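Local coordinates for protein tRNA dimethylallyltransferase (Staphylococcus epidermidis ATCC 12228, PDB 3D3Q) that probably transfers a dimethylallyl group from dimethylallyl diphosphate to adenine 37 of tRNAs that read codons beginning with uridine, at residues P7-I12 and P99-G104; E26-F31 and E60-Y65; F76-F81 and G106-S111; S111-Y116 and Y196-I201. One frame throughout, in Å; residues are numbered along the deposited sequence.

Interaction 1 of 4, residues P7-I12 and P99-G104; sequences PFLIVI and PIIAGG
Ile101 carries CG1 between its backbone N and carbonyl carbon (chi1 53°), turned to the Val11 side chain, and chi2 near 180° extends CD1 on to both Val11 methyls. Leu9 crosses Ile101 at about a right angle, Leu9 CD2 lying 3.9 Å from Ile101 CD1. Its other branch, Leu9 CD1, rests 3.7 Å from Pro99 CB. Ile10 and Ile100 lie side by side and point the same way, with Ile10 CB 3.9 Å from Ile100 CG2. Between the two layers of side chains the backbones form a parallel ladder of four N-H...O bonds of 3.0 to 3.1 Å: Ile10 N to Pro99 O, Ile101 N to Ile10 O, Ile12 N to Ile101 O and Gly103 N to Ile12 O. This pairing is part of the parallel sheet of the P-loop NTPase fold; strand 8-13 leads into the predicted ATP-binding loop, and Gly103 touches that loop. Helix 20-30 packs on Ile12, Ile100 and Ala102, helix 78-94 on Leu9 and Pro99. Aliphatic side chains thus pack on both faces of the pair, and in this largely buried, apolar contact the polar N and O of Ile10 and Ile12 are all paired with segment 99-104.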
# COMPACT_ATOMS: atom_id res chain seq x y z
N PRO A 7 1.39 19.51 -8.54
CA PRO A 7 2.78 19.04 -8.39
C PRO A 7 2.97 17.54 -8.66
O PRO A 7 2.13 16.71 -8.30
CB PRO A 7 3.10 19.40 -6.93
CG PRO A 7 1.77 19.31 -6.26
CD PRO A 7 0.84 19.97 -7.26
N PHE A 8 4.08 17.20 -9.31
CA PHE A 8 4.38 15.81 -9.62
C PHE A 8 4.74 15.05 -8.35
O PHE A 8 5.53 15.53 -7.53
CB PHE A 8 5.53 15.71 -10.61
CG PHE A 8 5.80 14.31 -11.10
CD1 PHE A 8 4.83 13.62 -11.82
CD2 PHE A 8 7.00 13.68 -10.82
CE1 PHE A 8 5.06 12.32 -12.27
CE2 PHE A 8 7.23 12.37 -11.27
CZ PHE A 8 6.25 11.70 -11.99
N LEU A 9 4.16 13.86 -8.20
CA LEU A 9 4.41 13.00 -7.04
C LEU A 9 4.45 11.52 -7.42
O LEU A 9 3.58 11.07 -8.16
CB LEU A 9 3.31 13.20 -6.00
CG LEU A 9 3.47 12.35 -4.75
CD1 LEU A 9 4.55 12.92 -3.87
CD2 LEU A 9 2.17 12.33 -4.01
N ILE A 10 5.44 10.77 -6.92
CA ILE A 10 5.52 9.33 -7.20
C ILE A 10 5.03 8.61 -5.96
O ILE A 10 5.38 8.99 -4.85
CB ILE A 10 6.97 8.80 -7.46
CG1 ILE A 10 7.59 9.42 -8.72
CG2 ILE A 10 6.94 7.29 -7.69
CD1 ILE A 10 6.92 8.97 -9.99
N VAL A 11 4.22 7.57 -6.14
CA VAL A 11 3.73 6.81 -4.98
C VAL A 11 3.97 5.30 -5.24
O VAL A 11 3.46 4.73 -6.22
CB VAL A 11 2.19 7.07 -4.71
CG1 VAL A 11 1.78 6.47 -3.39
CG2 VAL A 11 1.90 8.55 -4.72
N ILE A 12 4.74 4.67 -4.37
CA ILE A 12 5.08 3.25 -4.50
C ILE A 12 4.58 2.45 -3.31
O ILE A 12 5.23 2.39 -2.26
CB ILE A 12 6.60 3.06 -4.64
CG1 ILE A 12 7.12 3.94 -5.79
CG2 ILE A 12 6.93 1.61 -4.93
CD1 ILE A 12 8.63 3.97 -5.91
N PRO A 99 9.33 14.66 -5.18
CA PRO A 99 8.73 14.09 -3.98
C PRO A 99 8.23 12.66 -4.23
O PRO A 99 7.43 12.41 -5.15
CB PRO A 99 7.60 15.06 -3.68
CG PRO A 99 7.17 15.46 -5.04
CD PRO A 99 8.47 15.70 -5.76
N ILE A 100 8.72 11.71 -3.42
CA ILE A 100 8.37 10.29 -3.55
C ILE A 100 7.91 9.75 -2.20
O ILE A 100 8.60 9.90 -1.20
CB ILE A 100 9.61 9.46 -3.96
CG1 ILE A 100 10.29 10.08 -5.17
CG2 ILE A 100 9.19 8.06 -4.28
CD1 ILE A 100 11.74 9.69 -5.30
N ILE A 101 6.74 9.12 -2.18
CA ILE A 101 6.25 8.54 -0.94
C ILE A 101 6.33 7.02 -1.08
O ILE A 101 5.82 6.42 -2.02
CB ILE A 101 4.81 8.99 -0.61
CG1 ILE A 101 3.89 8.73 -1.79
CG2 ILE A 101 4.81 10.47 -0.26
CD1 ILE A 101 2.50 9.25 -1.58
N ALA A 102 7.02 6.41 -0.12
CA ALA A 102 7.21 4.98 -0.08
C ALA A 102 6.31 4.42 0.99
O ALA A 102 6.24 4.96 2.10
CB ALA A 102 8.64 4.67 0.25
N GLY A 103 5.60 3.35 0.64
CA GLY A 103 4.71 2.70 1.59
C GLY A 103 3.41 3.43 1.83
O GLY A 103 3.04 4.32 1.07
N GLY A 104 2.73 3.03 2.89
CA GLY A 104 1.46 3.64 3.24
C GLY A 104 0.30 2.68 3.01
O GLY A 104 0.42 1.74 2.23

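Interaction 2 of 4, residues E26-F31 and E60-Y65; sequences EVAKKF and EGIPHY
Glu26, on the helix that follows the predicted P-loop of this P-loop NTPase fold, joins Lys29 and Glu60 in a salt-bridge network. Its CB leads away from segment 60-65, but the chain bends at chi2 (-63°) and the carboxylate returns, leaving Glu26 OE2 4.0 Å from Glu60 OE1. The two carboxylate planes stand 78° apart, and the repulsion expected between the two acids is probably eased by the ammonium group of Lys29. Next along the helix, Ala28 points its CB at the segment opposite. Ile62 meets it with two methyls: Ile62 CG2 and Ile62 CD1 each lie 3.7 Å from Ala28 CB. Lys29 then serves both kinds of contact. The aliphatic start of its chain crosses Ile62, with Lys29 CG 3.8 Å from Ile62 CD1. Farther out, a bend at chi3 turns CE, and Lys29 NZ comes to rest beside both acids, 3.6 Å from Glu26 OE2.

Ile62 also packs on Ile25 of the same helix and on Ile35. Pro63 and Tyr65 bond through their backbones to strand 33-37, so this surface contact ties helix 20-30 to the approach to strand 64-65, the outermost strand on that side of the sheet. Glu26 and Glu60 also touch crystal neighbours, which may influence their tips. Lys29 NZ meets Glu60 OE1 at 2.9 Å, on the syn side of the carboxylate and 30° out of its plane.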
# COMPACT_ATOMS: atom_id res chain seq x y z
N GLU A 26 15.97 3.50 -5.53
CA GLU A 26 16.50 3.44 -6.90
C GLU A 26 15.92 4.56 -7.77
O GLU A 26 16.63 5.14 -8.59
CB GLU A 26 16.21 2.07 -7.53
CG GLU A 26 17.01 0.92 -6.90
CD GLU A 26 18.53 1.07 -7.07
OE1 GLU A 26 19.04 0.85 -8.21
OE2 GLU A 26 19.22 1.42 -6.08
N VAL A 27 14.63 4.84 -7.59
CA VAL A 27 13.97 5.90 -8.33
C VAL A 27 14.49 7.24 -7.83
O VAL A 27 14.71 8.17 -8.60
CB VAL A 27 12.46 5.86 -8.11
CG1 VAL A 27 11.80 7.04 -8.77
CG2 VAL A 27 11.91 4.57 -8.67
N ALA A 28 14.70 7.32 -6.52
CA ALA A 28 15.20 8.52 -5.90
C ALA A 28 16.60 8.83 -6.38
O ALA A 28 16.98 10.00 -6.50
CB ALA A 28 15.20 8.37 -4.40
N LYS A 29 17.38 7.80 -6.66
CA LYS A 29 18.74 8.00 -7.14
C LYS A 29 18.81 8.31 -8.62
O LYS A 29 19.77 8.93 -9.06
CB LYS A 29 19.61 6.77 -6.85
CG LYS A 29 19.98 6.59 -5.39
CD LYS A 29 21.20 5.67 -5.25
CE LYS A 29 20.97 4.28 -5.88
NZ LYS A 29 22.18 3.40 -5.80
N LYS A 30 17.82 7.89 -9.40
CA LYS A 30 17.85 8.16 -10.83
C LYS A 30 17.18 9.50 -11.16
O LYS A 30 17.40 10.04 -12.24
CB LYS A 30 17.19 7.02 -11.60
CG LYS A 30 17.42 7.02 -13.11
CD LYS A 30 16.70 5.85 -13.77
CE LYS A 30 17.08 5.69 -15.23
NZ LYS A 30 16.50 4.44 -15.81
N PHE A 31 16.39 10.04 -10.24
CA PHE A 31 15.69 11.31 -10.45
C PHE A 31 15.87 12.22 -9.26
O PHE A 31 14.97 12.99 -8.91
CB PHE A 31 14.21 11.07 -10.68
CG PHE A 31 13.94 10.20 -11.86
CD1 PHE A 31 13.89 10.75 -13.14
CD2 PHE A 31 13.79 8.83 -11.70
CE1 PHE A 31 13.71 9.93 -14.25
CE2 PHE A 31 13.61 8.00 -12.81
CZ PHE A 31 13.56 8.54 -14.09
N GLU A 60 21.02 4.73 1.46
CA GLU A 60 22.05 5.12 0.49
C GLU A 60 22.17 6.61 0.23
O GLU A 60 22.37 7.02 -0.91
CB GLU A 60 21.83 4.39 -0.83
CG GLU A 60 22.48 3.02 -0.90
CD GLU A 60 21.85 2.14 -1.98
OE1 GLU A 60 21.52 2.67 -3.07
OE2 GLU A 60 21.71 0.92 -1.73
N GLY A 61 22.05 7.43 1.27
CA GLY A 61 22.18 8.86 1.06
C GLY A 61 20.87 9.57 0.83
O GLY A 61 20.70 10.71 1.24
N ILE A 62 19.93 8.91 0.17
CA ILE A 62 18.64 9.53 -0.08
C ILE A 62 17.97 9.90 1.25
O ILE A 62 17.76 9.05 2.11
CB ILE A 62 17.70 8.58 -0.82
CG1 ILE A 62 18.33 8.14 -2.14
CG2 ILE A 62 16.35 9.26 -1.00
CD1 ILE A 62 18.59 9.26 -3.11
N PRO A 63 17.62 11.17 1.43
CA PRO A 63 16.97 11.61 2.66
C PRO A 63 15.53 11.11 2.84
O PRO A 63 14.71 11.24 1.93
CB PRO A 63 17.05 13.14 2.56
CG PRO A 63 17.00 13.38 1.09
CD PRO A 63 17.93 12.32 0.56
N HIS A 64 15.23 10.55 4.01
CA HIS A 64 13.88 10.05 4.30
C HIS A 64 13.17 10.85 5.41
O HIS A 64 13.78 11.29 6.38
CB HIS A 64 13.93 8.55 4.69
CG HIS A 64 14.32 7.63 3.57
ND1 HIS A 64 13.93 6.31 3.53
CD2 HIS A 64 15.10 7.83 2.48
CE1 HIS A 64 14.44 5.73 2.46
NE2 HIS A 64 15.16 6.63 1.81
N TYR A 65 11.86 11.06 5.24
CA TYR A 65 11.06 11.80 6.21
C TYR A 65 9.98 10.91 6.79
O TYR A 65 9.68 9.85 6.24
CB TYR A 65 10.41 13.02 5.56
CG TYR A 65 11.40 13.91 4.86
CD1 TYR A 65 11.56 13.84 3.48
CD2 TYR A 65 12.19 14.82 5.58
CE1 TYR A 65 12.48 14.65 2.83
CE2 TYR A 65 13.13 15.63 4.93
CZ TYR A 65 13.26 15.55 3.56
OH TYR A 65 14.15 16.38 2.92

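Interaction 3 of 4, residues F76-F81 and G106-S111; sequences FSAYEF and GLYIQS
Tyr108, Ala78 and Phe81 carry this contact. Tyr108 has CG anti to its carbonyl carbon (chi1 -68°), and its ring extends across the first turn of helix 78-94. Ala78 lies over one ring face: its CA is 3.9 Å from the Tyr108 ring centroid and 11° off the ring normal, a CH-pi contact. Ala78 CB reaches farther along helix 106-113, to 4.2 Å from Ser111 OG. Phe81, one turn later, comes to the rim of the tyrosine, Phe81 CD2 lying 3.7 Å from Tyr108 CD1. The two rings are oblique, with planes at 43°, and the edge of the phenylalanine faces the backbone carbonyl Tyr108 O. Phe76 adds a third aromatic group, its CE2 in the plane of the tyrosine ring, 3.8 Å from Tyr108 CE1.

Ser77 N-caps helix 78-94: its OG accepts from Glu80 N at 3.1 Å, securing the turn on which Ala78 sits. Ser111 OG in turn donates to Leu107 O (2.7 Å), approaching from above the carbonyl plane, and the same oxygen also accepts from Ser111 N. The aromatic contacts set the start of helix 78-94 against helix 106-113 just after Thr105, which by similarity interacts with substrate tRNA. Met66 backs Phe76 and Phe81, Ser40 touches Tyr108, and helix 262-286 packs on Ile109 and Gln110 of helix 106-113.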
# COMPACT_ATOMS: atom_id res chain seq x y z
N PHE A 76 -0.84 9.07 16.30
CA PHE A 76 -0.71 9.29 14.88
C PHE A 76 -2.04 8.98 14.21
O PHE A 76 -2.90 8.31 14.80
CB PHE A 76 0.41 8.44 14.31
CG PHE A 76 1.00 9.00 13.06
CD1 PHE A 76 1.58 10.26 13.07
CD2 PHE A 76 0.94 8.29 11.87
CE1 PHE A 76 2.10 10.82 11.90
CE2 PHE A 76 1.46 8.84 10.69
CZ PHE A 76 2.04 10.11 10.71
N SER A 77 -2.20 9.44 12.97
CA SER A 77 -3.45 9.23 12.26
C SER A 77 -3.33 9.56 10.78
O SER A 77 -2.39 10.21 10.34
CB SER A 77 -4.53 10.12 12.85
OG SER A 77 -4.21 11.49 12.58
N ALA A 78 -4.31 9.11 10.01
CA ALA A 78 -4.30 9.39 8.59
C ALA A 78 -4.12 10.89 8.29
O ALA A 78 -3.29 11.25 7.47
CB ALA A 78 -5.59 8.85 7.94
N TYR A 79 -4.88 11.78 8.95
CA TYR A 79 -4.71 13.21 8.66
C TYR A 79 -3.39 13.74 9.17
O TYR A 79 -2.74 14.55 8.51
CB TYR A 79 -5.86 14.06 9.24
CG TYR A 79 -5.67 15.58 9.06
CD1 TYR A 79 -5.34 16.39 10.16
CD2 TYR A 79 -5.77 16.19 7.80
CE1 TYR A 79 -5.10 17.77 10.01
CE2 TYR A 79 -5.54 17.58 7.63
CZ TYR A 79 -5.20 18.36 8.74
OH TYR A 79 -4.97 19.72 8.60
N GLU A 80 -2.98 13.29 10.35
CA GLU A 80 -1.72 13.75 10.91
C GLU A 80 -0.64 13.58 9.83
O GLU A 80 0.17 14.48 9.59
CB GLU A 80 -1.37 12.95 12.18
CG GLU A 80 -0.07 13.35 12.86
CD GLU A 80 0.07 14.85 13.11
OE1 GLU A 80 1.12 15.26 13.65
OE2 GLU A 80 -0.86 15.62 12.77
N PHE A 81 -0.68 12.43 9.15
CA PHE A 81 0.25 12.08 8.08
C PHE A 81 0.08 13.04 6.90
O PHE A 81 1.06 13.48 6.29
CB PHE A 81 0.00 10.62 7.64
CG PHE A 81 0.57 10.27 6.28
CD1 PHE A 81 1.93 10.33 6.04
CD2 PHE A 81 -0.27 9.92 5.23
CE1 PHE A 81 2.44 10.06 4.78
CE2 PHE A 81 0.24 9.64 3.97
CZ PHE A 81 1.59 9.71 3.75
N GLY A 106 -4.13 2.09 2.37
CA GLY A 106 -5.19 2.70 1.58
C GLY A 106 -5.65 4.03 2.16
O GLY A 106 -5.64 5.04 1.47
N LEU A 107 -6.08 4.03 3.42
CA LEU A 107 -6.52 5.27 4.02
C LEU A 107 -5.48 6.36 3.87
O LEU A 107 -5.70 7.33 3.15
CB LEU A 107 -6.84 5.08 5.51
CG LEU A 107 -8.27 4.71 5.92
CD1 LEU A 107 -8.27 4.42 7.42
CD2 LEU A 107 -9.24 5.84 5.59
N TYR A 108 -4.32 6.19 4.51
CA TYR A 108 -3.24 7.17 4.44
C TYR A 108 -2.91 7.65 3.05
O TYR A 108 -2.56 8.80 2.86
CB TYR A 108 -1.96 6.60 5.07
CG TYR A 108 -2.02 6.40 6.56
CD1 TYR A 108 -1.20 7.14 7.41
CD2 TYR A 108 -2.91 5.47 7.12
CE1 TYR A 108 -1.25 6.96 8.79
CE2 TYR A 108 -2.97 5.28 8.50
CZ TYR A 108 -2.14 6.03 9.33
OH TYR A 108 -2.19 5.86 10.70
N ILE A 109 -3.01 6.77 2.06
CA ILE A 109 -2.68 7.16 0.71
C ILE A 109 -3.78 7.93 0.00
O ILE A 109 -3.50 8.96 -0.62
CB ILE A 109 -2.28 5.96 -0.13
CG1 ILE A 109 -1.06 5.29 0.48
CG2 ILE A 109 -1.96 6.39 -1.55
CD1 ILE A 109 0.14 6.23 0.64
N GLN A 110 -5.01 7.47 0.07
CA GLN A 110 -6.07 8.20 -0.61
C GLN A 110 -6.35 9.52 0.10
O GLN A 110 -6.60 10.55 -0.54
CB GLN A 110 -7.35 7.36 -0.73
CG GLN A 110 -8.25 7.34 0.49
CD GLN A 110 -9.66 6.86 0.14
OE1 GLN A 110 -10.50 6.69 1.02
NE2 GLN A 110 -9.92 6.67 -1.15
N SER A 111 -6.28 9.51 1.42
CA SER A 111 -6.53 10.72 2.20
C SER A 111 -5.58 11.82 1.73
O SER A 111 -5.92 13.00 1.75
CB SER A 111 -6.35 10.44 3.69
OG SER A 111 -7.17 9.35 4.11

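Interaction 4 of 4, residues S111-Y116 and Y196-I201; sequences SLLYNY and YDTLLI
Leu113, in the last turn of helix 106-113, meets Thr198 and Leu200 with its two methyls. Its CB lies over the centre of the Tyr114 ring, 3.9 Å above the plane. Its CG is anti to the carbonyl carbon (chi1 -60°), and there the chain forks, each branch meeting the strand: CD2 touches the methyl Thr198 CG2, and CD1 lies 4.4 Å from Leu200 CD1. Thr198 and Leu200 alternate with Leu199 and therefore point from the same face of strand 197-204. This strand lies beside strand 8-13 in the parallel sheet of the P-loop NTPase fold, and the helix end packs over that face. Met288 also touches Leu113. Alongside, Leu112 and Tyr196 cross at about a right angle, with Leu112 CD1 3.8 Å from Tyr196 CE1 and 3.9 Å from Tyr196 OH. The tyrosine ring turns its edge to the carbonyl Leu112 O, which lies in the ring plane 3.3 Å from Tyr196 CE1. Glu86 and Ile89 of helix 78-94 touch the Tyr196 side chain. An inverse gamma turn centred on Asp197 leads from Tyr196 into the strand, with a weak bond from Thr198 N to Tyr196 O (2.9 Å). Asp197 itself forms a salt bridge with Arg314.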
# COMPACT_ATOMS: atom_id res chain seq x y z
N SER A 111 -6.28 9.51 1.42
CA SER A 111 -6.53 10.72 2.20
C SER A 111 -5.58 11.82 1.73
O SER A 111 -5.92 13.00 1.75
CB SER A 111 -6.35 10.44 3.69
OG SER A 111 -7.17 9.35 4.11
N LEU A 112 -4.40 11.40 1.31
CA LEU A 112 -3.36 12.32 0.83
C LEU A 112 -3.51 12.67 -0.64
O LEU A 112 -3.10 13.75 -1.07
CB LEU A 112 -1.97 11.70 1.05
CG LEU A 112 -0.77 12.33 0.34
CD1 LEU A 112 -0.57 13.78 0.78
CD2 LEU A 112 0.46 11.51 0.65
N LEU A 113 -4.06 11.76 -1.41
CA LEU A 113 -4.21 11.99 -2.84
C LEU A 113 -5.46 12.77 -3.23
O LEU A 113 -5.41 13.61 -4.13
CB LEU A 113 -4.20 10.65 -3.59
CG LEU A 113 -2.90 9.85 -3.40
CD1 LEU A 113 -3.03 8.51 -4.08
CD2 LEU A 113 -1.73 10.63 -3.97
N TYR A 114 -6.56 12.53 -2.53
CA TYR A 114 -7.82 13.18 -2.84
C TYR A 114 -8.40 13.98 -1.70
O TYR A 114 -8.23 13.63 -0.55
CB TYR A 114 -8.83 12.11 -3.25
CG TYR A 114 -8.28 11.12 -4.24
CD1 TYR A 114 -7.80 11.56 -5.47
CD2 TYR A 114 -8.24 9.75 -3.96
CE1 TYR A 114 -7.29 10.68 -6.39
CE2 TYR A 114 -7.72 8.85 -4.88
CZ TYR A 114 -7.24 9.33 -6.10
OH TYR A 114 -6.73 8.50 -7.06
N ASN A 115 -9.10 15.06 -2.04
CA ASN A 115 -9.72 15.89 -1.02
C ASN A 115 -11.18 15.57 -0.83
O ASN A 115 -12.01 16.47 -0.94
CB ASN A 115 -9.61 17.35 -1.39
CG ASN A 115 -8.38 17.97 -0.87
OD1 ASN A 115 -8.19 19.18 -1.02
ND2 ASN A 115 -7.51 17.17 -0.25
N TYR A 116 -11.51 14.31 -0.57
CA TYR A 116 -12.90 13.94 -0.38
C TYR A 116 -13.03 12.93 0.74
O TYR A 116 -12.07 12.21 1.05
CB TYR A 116 -13.52 13.40 -1.70
CG TYR A 116 -13.38 11.89 -1.95
CD1 TYR A 116 -14.31 10.97 -1.41
CD2 TYR A 116 -12.30 11.36 -2.69
CE1 TYR A 116 -14.14 9.58 -1.60
CE2 TYR A 116 -12.14 9.97 -2.88
CZ TYR A 116 -13.06 9.10 -2.33
OH TYR A 116 -12.88 7.76 -2.46
N TYR A 196 -2.52 15.93 -6.50
CA TYR A 196 -1.26 15.84 -7.21
C TYR A 196 -1.33 15.10 -8.53
O TYR A 196 -2.26 14.34 -8.78
CB TYR A 196 -0.20 15.17 -6.33
CG TYR A 196 -0.14 15.69 -4.91
CD1 TYR A 196 -0.92 15.14 -3.91
CD2 TYR A 196 0.72 16.74 -4.58
CE1 TYR A 196 -0.85 15.62 -2.59
CE2 TYR A 196 0.79 17.23 -3.28
CZ TYR A 196 0.02 16.67 -2.29
OH TYR A 196 0.13 17.16 -1.02
N ASP A 197 -0.32 15.35 -9.37
CA ASP A 197 -0.19 14.67 -10.66
C ASP A 197 0.49 13.34 -10.30
O ASP A 197 1.64 13.10 -10.67
CB ASP A 197 0.73 15.47 -11.59
CG ASP A 197 1.11 14.68 -12.83
OD1 ASP A 197 2.10 15.03 -13.50
OD2 ASP A 197 0.41 13.69 -13.13
N THR A 198 -0.25 12.49 -9.60
CA THR A 198 0.27 11.20 -9.12
C THR A 198 0.63 10.11 -10.12
O THR A 198 -0.00 9.96 -11.16
CB THR A 198 -0.71 10.57 -8.08
OG1 THR A 198 -1.83 9.99 -8.76
CG2 THR A 198 -1.22 11.64 -7.10
N LEU A 199 1.67 9.37 -9.78
CA LEU A 199 2.14 8.25 -10.58
C LEU A 199 2.09 7.08 -9.60
O LEU A 199 3.12 6.62 -9.11
CB LEU A 199 3.56 8.50 -11.08
CG LEU A 199 4.27 7.35 -11.83
CD1 LEU A 199 3.31 6.56 -12.71
CD2 LEU A 199 5.38 7.96 -12.65
N LEU A 200 0.88 6.64 -9.30
CA LEU A 200 0.66 5.57 -8.34
C LEU A 200 1.01 4.19 -8.86
O LEU A 200 0.36 3.67 -9.76
CB LEU A 200 -0.80 5.60 -7.90
CG LEU A 200 -1.23 4.72 -6.74
CD1 LEU A 200 -0.55 5.16 -5.44
CD2 LEU A 200 -2.74 4.82 -6.60
N ILE A 201 2.05 3.59 -8.29
CA ILE A 201 2.48 2.26 -8.70
C ILE A 201 2.50 1.30 -7.50
O ILE A 201 2.83 1.68 -6.37
CB ILE A 201 3.89 2.30 -9.42
CG1 ILE A 201 5.02 2.33 -8.42
CG2 ILE A 201 4.03 3.55 -10.27
CD1 ILE A 201 5.59 0.99 -8.18

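How the interactions relate
From the N terminus, strand 8-13 opens interaction 1 and runs on to helix 20-30, which opens interaction 2. Interaction 2, closed at 60-65, lies wholly within the span that 99-104 closes with 7-12; interaction 3 only opens there, at 76-81, and closes afterwards at 106-111, crossing interaction 1. Ser111 then passes into interaction 4, whose long loop ends at 196-201, beside strand 8-13; Pro7 and Val11 probably hydrogen-bond to Asp197 and Ile201. Ile100 packs on Ala28, linking interactions 1 and 2, and Phe81 on Leu112, linking 3 and 4. Together they join neighbouring strands of one parallel sheet, helix 20-30 to residues 60-65, helix 106-113 to strand 197-204, and helices 78-94 and 106-113 to each other.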